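Side-chain contacts in secretion activator protein, hypothetical (PDB 7DNP), which probably acts as a peptidoglycan-cleaving muramidase (autolysin) of the Brucella abortus type IV secretion system, here as part of the protein, bound to a muropeptide: residues A[86-91]-A[136-141]; A[90-95]-A[156-161]; A[103-108]-A[131-136]. All coordinates share one frame; numbering follows the deposited sequence.

Contact 1 of 3, residues A[86-91]-A[136-141]; sequences TLDFAI and DARLAW. With H9U ((2R)-2-[[(2S)-2-[[(2R)-2-[(2R,3S,4R,5R,6S)-5-acetamido-3-[(2S,3R,4R,5S,6R)-3-acetamido-6-(hydroxymethyl)-4,5-bis(oxidanyl)oxan-2-yl]oxy-2-(hydroxymethyl)-6-oxidanyl-oxan-4-yl]oxypropanoyl]amino]propanoyl]amino]pentanedioic acid), chain B.
One face of the Phe-89 ring is covered by the aliphatic chain of Arg-138, while the ring edge meets CE3 of Trp-141, 4.1 Å from Phe-89 CZ. Arg-138 CG sits squarely over the ring, 3.6 Å from the centroid of Phe-89 and only 9° off the normal, a CH-pi contact. The arginine chain is extended from CG to NE and slides past the ring in the opposite sense. Its guanidinium therefore lies beyond the ring, nearly parallel to it (planes 7° apart), with one face over the CA of Phe-89. At its edge stands Asp-88, gripped end-on by two nitrogens that share a single oxygen: Arg-138 NH1 and NH2 each lie 2.9 Å from Asp-88 OD2. Both bonds lie in the guanidinium plane; NH1 takes the anti lone pair, whereas NH2 approaches out of the carboxylate plane. Asp-88 reaches this position because its CG is anti to the backbone N. The bound muropeptide lies beside the far end of the contact. Its N19, the acetamide nitrogen of the N-acetylglucosamine, donates to Ile-91 O at 2.7 Å, and its O13 lies in plane with the Trp-141 ring, at its edge. Met-101 and Ala-98 of helix 95-106 also pack on Phe-89. The two helix segments run nearly parallel, 18° apart, with 11.8 Å between axes, a gap bridged by long side chains. Arg-158 of helix 148-170 also salt-bridges Asp-88 OD2, so this buried carboxylate oxygen, set back from the bound muropeptide, answers two arginines, which probably stabilise its negative charge.

Contact 2 of 3, residues A[90-95]-A[156-161]; sequences AIHSGP and TSRVSR. With H9U ((2R)-2-[[(2S)-2-[[(2R)-2-[(2R,3S,4R,5R,6S)-5-acetamido-3-[(2S,3R,4R,5S,6R)-3-acetamido-6-(hydroxymethyl)-4,5-bis(oxidanyl)oxan-2-yl]oxy-2-(hydroxymethyl)-6-oxidanyl-oxan-4-yl]oxypropanoyl]amino]propanoyl]amino]pentanedioic acid), chain B.
The imidazole of His-92 is sandwiched between the guanidinium of Arg-158 and the alanyl methyl of the muropeptide, and this is where the contact is tight. The guanidinium lies flat on one face with centres 4.2 Å apart and planes tilted by 29°; the tilt brings NH1 of Arg-158 to 3.3 Å from CD2 of His-92. On the opposite face H9U C44 stands 3.3 Å above the ring plane, offset toward the rim. His-92 CG is anti to the backbone N (chi1 -161°), which carries the ring out between the two partners. NE2 of His-92 donates to H9U O10, the acetamide oxygen of the N-acetylmuramic acid, at 2.9 Å. The backbone takes part too: H9U N20, the alanine amide, donates to His-92 O over a longer 3.3 Å. Ser-93 and Gly-94 continue the wall, with Gly-94 CA 3.3 Å from H9U O07 of the N-acetylglucosamine. Trp-155 meets His-92 edge-to-face. The looser part belongs to segment 156-161 of helix 148-170: its backbone stays 10.0 Å away between the CA atoms of His-92 and Arg-158, and the extended Arg-158 chain alone spans the gap. Beside the stack, Ile-91 CG2 meets the guanidinium edge at NH2 of Arg-158, 3.9 Å away, while Ser-157 and Ser-160 face solvent on the outer side of the helix. Asp-88 holds Arg-158 by a salt bridge at NE, which probably helps to fix the flat group for stacking. Arg-158 thus probably acts from the second shell, helping to hold in place a histidine that reads the acetamide and packs on the peptide stem of the muropeptide.

Contact 3 of 3, residues A[103-108]-A[131-136]; sequences QKVVGV and INELCD
Glu-133 and Leu-134, on one turn of helix 127-142, receive Val-105 from the last turn of helix 95-106. Glu-133 comes first. Its CB touches one branch of the valine, 3.7 Å from Val-105 CG1, and its chain, extended beyond CG, then runs on so that the carboxylate oxygen OE1 lies 3.6 Å from the same Val-105 CG1. The two side chains pass at a slant, and the charged end rests alongside a methyl group with no polar partner across the contact; a long, weak ion pair links the other oxygen to Arg-129. The peptide leading to Leu-134 takes the second branch: Val-105 CG2 lies 3.7 Å from Glu-133 O and 3.8 Å from Leu-134 N, against the helix backbone itself. Val-105 can offer both branches because CG1 is anti to its backbone N (chi1 160°) while CG2 lies beside that nitrogen. Next, Leu-134 adds its CB, 4.4 Å from Val-105 CG2, before its side chain turns inward onto Ala-85, Thr-86 and Phe-89 of helix 82-93. With the CA atoms of Val-105 and Leu-134 6.2 Å apart, the backbones come close here. Just past the valine, helix 95-106 ends in a Schellman motif: Gly-107 has positive phi, Val-108 N bonds to Gln-103 O at 3.0 Å, and a weak bond joins Gly-107 N to Lys-104 O. The contact is thus small and held by van der Waals packing, one valine methyl against the helix backbone and the other beside Glu-133, which is partly exposed and adds its aliphatic part while its charge is weakly paired.

How the contacts relate
Contacts 1 and 2 start from the same helix 82-93 and have centres about 5 Å apart; contact 1 joins it to helix 127-142, contact 2 to helix 148-170. Contact 3, its centre about 9 Å from that of contact 1 and about 14 Å from that of contact 2, ties helix 127-142 to helix 95-106 and is nested along the chain within the loops closed by the other two. Ala-137 of contact 1 packs on Val-105 of contact 3. Contacts 1 and 2 join the glycosyl hydrolase 108 range to the predicted peptidoglycan domain range and both touch the muropeptide, so the two ranges form one helical body with a shared ligand pocket.

Contact 1 of 3, residues A[86-91]-A[136-141]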
loop_
_atom_site.group_PDB
_atom_site.type_symbol
_atom_site.label_atom_id
_atom_site.label_comp_id
_atom_site.label_asym_id
_atom_site.label_seq_id
_atom_site.Cartn_x
_atom_site.Cartn_y
_atom_site.Cartn_z
ATOM N N THR A 86 3.467 -5.022 -0.204
ATOM C CA THR A 86 4.079 -3.727 0.063
ATOM C C THR A 86 3.221 -2.591 -0.481
ATOM O O THR A 86 3.096 -1.537 0.158
ATOM C CB THR A 86 5.481 -3.696 -0.539
ATOM O OG1 THR A 86 6.232 -4.804 -0.023
ATOM C CG2 THR A 86 6.193 -2.397 -0.194
ATOM N N LEU A 87 2.601 -2.798 -1.646
ATOM C CA LEU A 87 1.742 -1.771 -2.235
ATOM C C LEU A 87 0.555 -1.450 -1.335
ATOM O O LEU A 87 0.238 -0.276 -1.105
ATOM C CB LEU A 87 1.257 -2.220 -3.614
ATOM C CG LEU A 87 0.157 -1.373 -4.262
ATOM C CD1 LEU A 87 0.655 0.027 -4.580
ATOM C CD2 LEU A 87 -0.373 -2.061 -5.517
ATOM N N ASP A 88 -0.132 -2.474 -0.828
ATOM C CA ASP A 88 -1.307 -2.185 -0.011
ATOM C C ASP A 88 -0.926 -1.475 1.280
ATOM O O ASP A 88 -1.604 -0.527 1.693
ATOM C CB ASP A 88 -2.092 -3.453 0.307
ATOM C CG ASP A 88 -3.406 -3.139 0.991
ATOM O OD1 ASP A 88 -4.352 -2.738 0.287
ATOM O OD2 ASP A 88 -3.483 -3.247 2.235
ATOM N N PHE A 89 0.147 -1.926 1.938
ATOM C CA PHE A 89 0.682 -1.215 3.095
ATOM C C PHE A 89 0.999 0.234 2.731
ATOM O O PHE A 89 0.655 1.164 3.472
ATOM C CB PHE A 89 1.925 -1.959 3.606
ATOM C CG PHE A 89 2.322 -1.645 5.031
ATOM C CD1 PHE A 89 1.759 -0.588 5.732
ATOM C CD2 PHE A 89 3.292 -2.414 5.662
ATOM C CE1 PHE A 89 2.147 -0.312 7.036
ATOM C CE2 PHE A 89 3.683 -2.144 6.964
ATOM C CZ PHE A 89 3.106 -1.089 7.653
ATOM N N ALA A 90 1.615 0.444 1.564
ATOM C CA ALA A 90 1.925 1.797 1.114
ATOM C C ALA A 90 0.661 2.619 0.909
ATOM O O ALA A 90 0.630 3.810 1.238
ATOM C CB ALA A 90 2.742 1.749 -0.179
ATOM N N ILE A 91 -0.389 2.012 0.355
ATOM C CA ILE A 91 -1.628 2.757 0.136
ATOM C C ILE A 91 -2.229 3.180 1.469
ATOM O O ILE A 91 -2.702 4.313 1.629
ATOM C CB ILE A 91 -2.620 1.920 -0.690
ATOM C CG1 ILE A 91 -2.139 1.801 -2.138
ATOM C CG2 ILE A 91 -4.023 2.534 -0.626
ATOM C CD1 ILE A 91 -2.941 0.809 -2.968
ATOM N N ASP A 136 2.651 -9.518 9.296
ATOM C CA ASP A 136 2.696 -9.579 10.756
ATOM C C ASP A 136 3.236 -8.278 11.333
ATOM O O ASP A 136 2.679 -7.725 12.289
ATOM C CB ASP A 136 3.568 -10.749 11.226
ATOM C CG ASP A 136 2.926 -12.107 11.006
ATOM O OD1 ASP A 136 1.718 -12.189 10.689
ATOM O OD2 ASP A 136 3.657 -13.106 11.153
ATOM N N ALA A 137 4.354 -7.795 10.784
ATOM C CA ALA A 137 4.939 -6.542 11.252
ATOM C C ALA A 137 3.987 -5.370 11.053
ATOM O O ALA A 137 3.999 -4.416 11.839
ATOM C CB ALA A 137 6.261 -6.284 10.527
ATOM N N ARG A 138 3.156 -5.424 10.011
ATOM C CA ARG A 138 2.161 -4.378 9.798
ATOM C C ARG A 138 1.106 -4.401 10.896
ATOM O O ARG A 138 0.735 -3.352 11.440
ATOM C CB ARG A 138 1.522 -4.555 8.421
ATOM C CG ARG A 138 0.430 -3.555 8.081
ATOM C CD ARG A 138 -0.104 -3.839 6.683
ATOM N NE ARG A 138 -1.143 -2.901 6.280
ATOM C CZ ARG A 138 -1.813 -2.987 5.139
ATOM N NH1 ARG A 138 -1.549 -3.975 4.292
ATOM N NH2 ARG A 138 -2.754 -2.099 4.850
ATOM N N LEU A 139 0.611 -5.595 11.232
ATOM C CA LEU A 139 -0.377 -5.726 12.300
ATOM C C LEU A 139 0.183 -5.250 13.633
ATOM O O LEU A 139 -0.498 -4.546 14.388
ATOM C CB LEU A 139 -0.838 -7.179 12.411
ATOM C CG LEU A 139 -1.948 -7.620 11.458
ATOM C CD1 LEU A 139 -2.032 -9.142 11.399
ATOM C CD2 LEU A 139 -3.276 -7.019 11.892
ATOM N N ALA A 140 1.424 -5.633 13.942
ATOM C CA ALA A 140 2.044 -5.205 15.190
ATOM C C ALA A 140 2.202 -3.689 15.236
ATOM O O ALA A 140 2.044 -3.071 16.296
ATOM C CB ALA A 140 3.401 -5.893 15.362
ATOM N N TRP A 141 2.508 -3.071 14.093
ATOM C CA TRP A 141 2.669 -1.621 14.072
ATOM C C TRP A 141 1.324 -0.911 14.202
ATOM O O TRP A 141 1.222 0.106 14.898
ATOM C CB TRP A 141 3.392 -1.188 12.797
ATOM C CG TRP A 141 3.508 0.300 12.654
ATOM C CD1 TRP A 141 4.399 1.124 13.288
ATOM C CD2 TRP A 141 2.701 1.145 11.826
ATOM N NE1 TRP A 141 4.192 2.427 12.904
ATOM C CE2 TRP A 141 3.158 2.467 12.006
ATOM C CE3 TRP A 141 1.638 0.911 10.949
ATOM C CZ2 TRP A 141 2.586 3.551 11.343
ATOM C CZ3 TRP A 141 1.072 1.992 10.288
ATOM C CH2 TRP A 141 1.548 3.294 10.490
HETATM C C22 H9U B . -5.775 5.939 3.959
HETATM C C24 H9U B . -7.367 5.152 5.646
HETATM C C26 H9U B . -6.778 5.520 2.865
HETATM C C28 H9U B . -8.403 4.857 4.550
HETATM C C23 H9U B . -6.441 6.233 5.249
HETATM C C25 H9U B . -3.687 6.980 3.572
HETATM C C27 H9U B . -3.012 7.652 2.352
HETATM C C29 H9U B . -1.538 7.651 2.494
HETATM C C30 H9U B . -1.096 8.219 3.782
HETATM C C31 H9U B . -1.745 7.445 4.938
HETATM C C32 H9U B . -5.593 7.126 7.410
HETATM C C33 H9U B . -6.052 4.939 1.692
HETATM C C34 H9U B . -1.269 7.960 6.263
HETATM C C35 H9U B . -8.129 4.525 7.982
HETATM C C36 H9U B . -4.865 6.393 8.531
HETATM C C37 H9U B . -3.949 7.440 -0.087
HETATM C C38 H9U B . -5.063 8.543 7.262
HETATM C C39 H9U B . -3.390 4.468 9.241
HETATM C C40 H9U B . -8.903 4.831 9.260
HETATM C C41 H9U B . -4.223 6.495 -1.256
HETATM C C42 H9U B . -2.032 5.145 9.392
HETATM C C43 H9U B . -0.643 6.980 10.480
HETATM C C44 H9U B . -3.183 3.025 8.821
HETATM C C45 H9U B . -0.637 8.226 9.605
HETATM C C46 H9U B . -0.491 7.421 11.928
HETATM C C47 H9U B . 0.981 7.522 12.325
HETATM C C48 H9U B . 1.138 7.915 13.792
HETATM N N18 H9U B . -8.129 5.470 6.892
HETATM N N19 H9U B . -3.351 6.876 1.116
HETATM N N20 H9U B . -4.098 5.188 8.196
HETATM N N21 H9U B . -1.912 6.286 10.306
HETATM O O01 H9U B . -5.064 7.119 3.518
HETATM O O02 H9U B . -7.741 4.501 3.297
HETATM O O03 H9U B . -3.202 7.551 4.839
HETATM O O04 H9U B . -5.348 6.367 6.244
HETATM O O05 H9U B . -9.168 5.973 4.334
HETATM O O06 H9U B . -0.910 8.396 1.382
HETATM O O07 H9U B . 0.336 8.121 3.894
HETATM O O08 H9U B . -7.029 4.471 0.802
HETATM O O09 H9U B . -1.624 9.308 6.392
HETATM O O10 H9U B . -7.527 3.506 7.888
HETATM O O11 H9U B . -4.924 6.780 9.648
HETATM O O12 H9U B . -4.217 8.596 -0.182
HETATM O O13 H9U B . -1.107 4.749 8.759
HETATM O O14 H9U B . 0.439 8.610 9.072
HETATM O O15 H9U B . -1.707 8.867 9.420
HETATM O O16 H9U B . 0.112 8.089 14.504
HETATM O O17 H9U B . 2.291 8.065 14.280
#

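Contact 2 of 3, residues A[90-95]-A[156-161]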
loop_
_atom_site.group_PDB
_atom_site.type_symbol
_atom_site.label_atom_id
_atom_site.label_comp_id
_atom_site.label_asym_id
_atom_site.label_seq_id
_atom_site.Cartn_x
_atom_site.Cartn_y
_atom_site.Cartn_z
ATOM N N ALA A 90 1.615 0.444 1.564
ATOM C CA ALA A 90 1.925 1.797 1.114
ATOM C C ALA A 90 0.661 2.619 0.909
ATOM O O ALA A 90 0.630 3.810 1.238
ATOM C CB ALA A 90 2.742 1.749 -0.179
ATOM N N ILE A 91 -0.389 2.012 0.355
ATOM C CA ILE A 91 -1.628 2.757 0.136
ATOM C C ILE A 91 -2.229 3.180 1.469
ATOM O O ILE A 91 -2.702 4.313 1.629
ATOM C CB ILE A 91 -2.620 1.920 -0.690
ATOM C CG1 ILE A 91 -2.139 1.801 -2.138
ATOM C CG2 ILE A 91 -4.023 2.534 -0.626
ATOM C CD1 ILE A 91 -2.941 0.809 -2.968
ATOM N N HIS A 92 -2.176 2.289 2.456
ATOM C CA HIS A 92 -2.831 2.506 3.740
ATOM C C HIS A 92 -2.048 3.446 4.648
ATOM O O HIS A 92 -2.652 4.226 5.393
ATOM C CB HIS A 92 -3.028 1.157 4.432
ATOM C CG HIS A 92 -4.060 1.165 5.514
ATOM N ND1 HIS A 92 -3.943 0.396 6.652
ATOM C CD2 HIS A 92 -5.234 1.830 5.627
ATOM C CE1 HIS A 92 -4.999 0.588 7.422
ATOM N NE2 HIS A 92 -5.797 1.456 6.824
ATOM N N SER A 93 -0.716 3.396 4.597
ATOM C CA SER A 93 0.121 4.083 5.573
ATOM C C SER A 93 1.247 4.886 4.937
ATOM O O SER A 93 2.091 5.422 5.664
ATOM C CB SER A 93 0.716 3.079 6.568
ATOM O OG SER A 93 -0.297 2.292 7.174
ATOM N N GLY A 94 1.297 4.977 3.613
ATOM C CA GLY A 94 2.342 5.721 2.954
ATOM C C GLY A 94 3.500 4.838 2.533
ATOM O O GLY A 94 3.850 3.865 3.211
ATOM N N PRO A 95 4.120 5.170 1.397
ATOM C CA PRO A 95 5.214 4.329 0.884
ATOM C C PRO A 95 6.417 4.265 1.802
ATOM O O PRO A 95 7.092 3.232 1.842
ATOM C CB PRO A 95 5.577 4.995 -0.452
ATOM C CG PRO A 95 4.431 5.873 -0.783
ATOM C CD PRO A 95 3.834 6.308 0.513
ATOM N N THR A 156 -7.538 -5.433 10.649
ATOM C CA THR A 156 -7.119 -6.828 10.734
ATOM C C THR A 156 -7.679 -7.637 9.574
ATOM O O THR A 156 -6.975 -8.463 8.983
ATOM C CB THR A 156 -7.565 -7.419 12.072
ATOM O OG1 THR A 156 -6.982 -6.664 13.139
ATOM C CG2 THR A 156 -7.132 -8.871 12.195
ATOM N N SER A 157 -8.940 -7.391 9.219
ATOM C CA SER A 157 -9.550 -8.096 8.099
ATOM C C SER A 157 -8.902 -7.691 6.778
ATOM O O SER A 157 -8.701 -8.533 5.894
ATOM C CB SER A 157 -11.058 -7.826 8.091
ATOM O OG SER A 157 -11.681 -8.378 6.950
ATOM N N ARG A 158 -8.550 -6.411 6.637
ATOM C CA ARG A 158 -7.883 -5.948 5.425
ATOM C C ARG A 158 -6.534 -6.634 5.241
ATOM O O ARG A 158 -6.208 -7.096 4.142
ATOM C CB ARG A 158 -7.713 -4.427 5.471
ATOM C CG ARG A 158 -6.788 -3.878 4.395
ATOM C CD ARG A 158 -6.735 -2.357 4.431
ATOM N NE ARG A 158 -6.008 -1.820 3.283
ATOM C CZ ARG A 158 -6.179 -0.593 2.799
ATOM N NH1 ARG A 158 -7.059 0.229 3.359
ATOM N NH2 ARG A 158 -5.475 -0.187 1.748
ATOM N N VAL A 159 -5.732 -6.710 6.308
ATOM C CA VAL A 159 -4.413 -7.331 6.198
ATOM C C VAL A 159 -4.546 -8.803 5.839
ATOM O O VAL A 159 -3.778 -9.330 5.024
ATOM C CB VAL A 159 -3.609 -7.136 7.498
ATOM C CG1 VAL A 159 -2.257 -7.836 7.393
ATOM C CG2 VAL A 159 -3.414 -5.656 7.789
ATOM N N SER A 160 -5.534 -9.485 6.426
ATOM C CA SER A 160 -5.744 -10.895 6.122
ATOM C C SER A 160 -6.032 -11.107 4.640
ATOM O O SER A 160 -5.495 -12.035 4.022
ATOM C CB SER A 160 -6.883 -11.450 6.978
ATOM O OG SER A 160 -7.077 -12.831 6.727
ATOM N N ARG A 161 -6.869 -10.252 4.049
ATOM C CA ARG A 161 -7.189 -10.393 2.632
ATOM C C ARG A 161 -5.986 -10.069 1.757
ATOM O O ARG A 161 -5.775 -10.707 0.718
ATOM C CB ARG A 161 -8.370 -9.496 2.266
ATOM C CG ARG A 161 -8.970 -9.814 0.911
ATOM C CD ARG A 161 -9.440 -8.551 0.197
ATOM N NE ARG A 161 -10.105 -7.613 1.099
ATOM C CZ ARG A 161 -9.650 -6.393 1.373
ATOM N NH1 ARG A 161 -8.523 -5.963 0.817
ATOM N NH2 ARG A 161 -10.319 -5.603 2.206
HETATM C C22 H9U B . -5.775 5.939 3.959
HETATM C C24 H9U B . -7.367 5.152 5.646
HETATM C C26 H9U B . -6.778 5.520 2.865
HETATM C C28 H9U B . -8.403 4.857 4.550
HETATM C C23 H9U B . -6.441 6.233 5.249
HETATM C C25 H9U B . -3.687 6.980 3.572
HETATM C C27 H9U B . -3.012 7.652 2.352
HETATM C C29 H9U B . -1.538 7.651 2.494
HETATM C C30 H9U B . -1.096 8.219 3.782
HETATM C C31 H9U B . -1.745 7.445 4.938
HETATM C C32 H9U B . -5.593 7.126 7.410
HETATM C C33 H9U B . -6.052 4.939 1.692
HETATM C C34 H9U B . -1.269 7.960 6.263
HETATM C C35 H9U B . -8.129 4.525 7.982
HETATM C C36 H9U B . -4.865 6.393 8.531
HETATM C C37 H9U B . -3.949 7.440 -0.087
HETATM C C38 H9U B . -5.063 8.543 7.262
HETATM C C39 H9U B . -3.390 4.468 9.241
HETATM C C40 H9U B . -8.903 4.831 9.260
HETATM C C41 H9U B . -4.223 6.495 -1.256
HETATM C C42 H9U B . -2.032 5.145 9.392
HETATM C C43 H9U B . -0.643 6.980 10.480
HETATM C C44 H9U B . -3.183 3.025 8.821
HETATM C C45 H9U B . -0.637 8.226 9.605
HETATM C C46 H9U B . -0.491 7.421 11.928
HETATM C C47 H9U B . 0.981 7.522 12.325
HETATM C C48 H9U B . 1.138 7.915 13.792
HETATM N N18 H9U B . -8.129 5.470 6.892
HETATM N N19 H9U B . -3.351 6.876 1.116
HETATM N N20 H9U B . -4.098 5.188 8.196
HETATM N N21 H9U B . -1.912 6.286 10.306
HETATM O O01 H9U B . -5.064 7.119 3.518
HETATM O O02 H9U B . -7.741 4.501 3.297
HETATM O O03 H9U B . -3.202 7.551 4.839
HETATM O O04 H9U B . -5.348 6.367 6.244
HETATM O O05 H9U B . -9.168 5.973 4.334
HETATM O O06 H9U B . -0.910 8.396 1.382
HETATM O O07 H9U B . 0.336 8.121 3.894
HETATM O O08 H9U B . -7.029 4.471 0.802
HETATM O O09 H9U B . -1.624 9.308 6.392
HETATM O O10 H9U B . -7.527 3.506 7.888
HETATM O O11 H9U B . -4.924 6.780 9.648
HETATM O O12 H9U B . -4.217 8.596 -0.182
HETATM O O13 H9U B . -1.107 4.749 8.759
HETATM O O14 H9U B . 0.439 8.610 9.072
HETATM O O15 H9U B . -1.707 8.867 9.420
HETATM O O16 H9U B . 0.112 8.089 14.504
HETATM O O17 H9U B . 2.291 8.065 14.280
#

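Contact 3 of 3, residues A[103-108]-A[131-136]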
loop_
_atom_site.group_PDB
_atom_site.type_symbol
_atom_site.label_atom_id
_atom_site.label_comp_id
_atom_site.label_asym_id
_atom_site.label_seq_id
_atom_site.Cartn_x
_atom_site.Cartn_y
_atom_site.Cartn_z
ATOM N N GLN A 103 12.055 -3.177 5.057
ATOM C CA GLN A 103 13.477 -3.155 5.382
ATOM C C GLN A 103 13.737 -3.795 6.742
ATOM O O GLN A 103 14.714 -4.536 6.910
ATOM C CB GLN A 103 13.992 -1.711 5.324
ATOM C CG GLN A 103 14.106 -1.185 3.880
ATOM C CD GLN A 103 14.224 0.330 3.770
ATOM O OE1 GLN A 103 13.647 1.078 4.560
ATOM N NE2 GLN A 103 14.966 0.787 2.763
ATOM N N LYS A 104 12.860 -3.542 7.716
ATOM C CA LYS A 104 12.974 -4.202 9.015
ATOM C C LYS A 104 12.871 -5.717 8.874
ATOM O O LYS A 104 13.622 -6.462 9.514
ATOM C CB LYS A 104 11.894 -3.668 9.959
ATOM C CG LYS A 104 12.033 -4.112 11.411
ATOM C CD LYS A 104 10.819 -3.688 12.226
ATOM C CE LYS A 104 11.087 -3.773 13.722
ATOM N NZ LYS A 104 9.829 -3.678 14.517
ATOM N N VAL A 105 11.964 -6.189 8.015
ATOM C CA VAL A 105 11.764 -7.625 7.839
ATOM C C VAL A 105 12.991 -8.276 7.208
ATOM O O VAL A 105 13.424 -9.352 7.635
ATOM C CB VAL A 105 10.495 -7.882 7.007
ATOM C CG1 VAL A 105 10.521 -9.277 6.407
ATOM C CG2 VAL A 105 9.247 -7.679 7.865
ATOM N N VAL A 106 13.572 -7.646 6.180
ATOM C CA VAL A 106 14.721 -8.233 5.496
ATOM C C VAL A 106 16.047 -7.832 6.128
ATOM O O VAL A 106 17.101 -8.308 5.686
ATOM C CB VAL A 106 14.715 -7.878 3.994
ATOM C CG1 VAL A 106 13.366 -8.204 3.380
ATOM C CG2 VAL A 106 15.068 -6.408 3.780
ATOM N N GLY A 107 16.029 -6.969 7.141
ATOM C CA GLY A 107 17.213 -6.682 7.929
ATOM C C GLY A 107 18.189 -5.685 7.339
ATOM O O GLY A 107 19.400 -5.923 7.350
ATOM N N VAL A 108 17.688 -4.558 6.834
ATOM C CA VAL A 108 18.536 -3.485 6.330
ATOM C C VAL A 108 18.093 -2.176 6.975
ATOM O O VAL A 108 17.055 -2.101 7.630
ATOM C CB VAL A 108 18.507 -3.377 4.788
ATOM C CG1 VAL A 108 19.020 -4.663 4.148
ATOM C CG2 VAL A 108 17.113 -3.070 4.303
ATOM N N ILE A 131 6.364 -12.045 2.698
ATOM C CA ILE A 131 4.962 -11.633 2.724
ATOM C C ILE A 131 4.370 -11.829 4.114
ATOM O O ILE A 131 3.706 -10.937 4.656
ATOM C CB ILE A 131 4.154 -12.399 1.662
ATOM C CG1 ILE A 131 4.573 -11.969 0.254
ATOM C CG2 ILE A 131 2.656 -12.181 1.881
ATOM C CD1 ILE A 131 4.109 -12.920 -0.834
ATOM N N ASN A 132 4.601 -13.005 4.711
ATOM C CA ASN A 132 4.023 -13.287 6.022
ATOM C C ASN A 132 4.623 -12.389 7.092
ATOM O O ASN A 132 3.897 -11.868 7.950
ATOM C CB ASN A 132 4.215 -14.759 6.388
ATOM C CG ASN A 132 3.209 -15.662 5.702
ATOM O OD1 ASN A 132 2.007 -15.413 5.749
ATOM N ND2 ASN A 132 3.698 -16.709 5.048
ATOM N N GLU A 133 5.943 -12.189 7.058
ATOM C CA GLU A 133 6.582 -11.385 8.094
ATOM C C GLU A 133 6.235 -9.908 7.960
ATOM O O GLU A 133 6.117 -9.210 8.973
ATOM C CB GLU A 133 8.095 -11.587 8.059
ATOM C CG GLU A 133 8.521 -12.894 8.703
ATOM C CD GLU A 133 10.003 -13.143 8.602
ATOM O OE1 GLU A 133 10.771 -12.160 8.570
ATOM O OE2 GLU A 133 10.398 -14.327 8.562
ATOM N N LEU A 134 6.061 -9.417 6.728
ATOM C CA LEU A 134 5.667 -8.023 6.542
ATOM C C LEU A 134 4.235 -7.787 7.011
ATOM O O LEU A 134 3.947 -6.773 7.657
ATOM C CB LEU A 134 5.824 -7.616 5.076
ATOM C CG LEU A 134 5.393 -6.190 4.714
ATOM C CD1 LEU A 134 6.267 -5.146 5.409
ATOM C CD2 LEU A 134 5.409 -5.988 3.204
ATOM N N CYS A 135 3.323 -8.712 6.701
ATOM C CA CYS A 135 1.946 -8.546 7.153
ATOM C C CYS A 135 1.843 -8.650 8.675
ATOM O O CYS A 135 1.045 -7.937 9.295
ATOM C CB CYS A 135 1.045 -9.565 6.456
ATOM S SG CYS A 135 0.840 -9.239 4.668
ATOM N N ASP A 136 2.651 -9.518 9.296
ATOM C CA ASP A 136 2.696 -9.579 10.756
ATOM C C ASP A 136 3.236 -8.278 11.333
ATOM O O ASP A 136 2.679 -7.725 12.289
ATOM C CB ASP A 136 3.568 -10.749 11.226
ATOM C CG ASP A 136 2.926 -12.107 11.006
ATOM O OD1 ASP A 136 1.718 -12.189 10.689
ATOM O OD2 ASP A 136 3.657 -13.106 11.153
#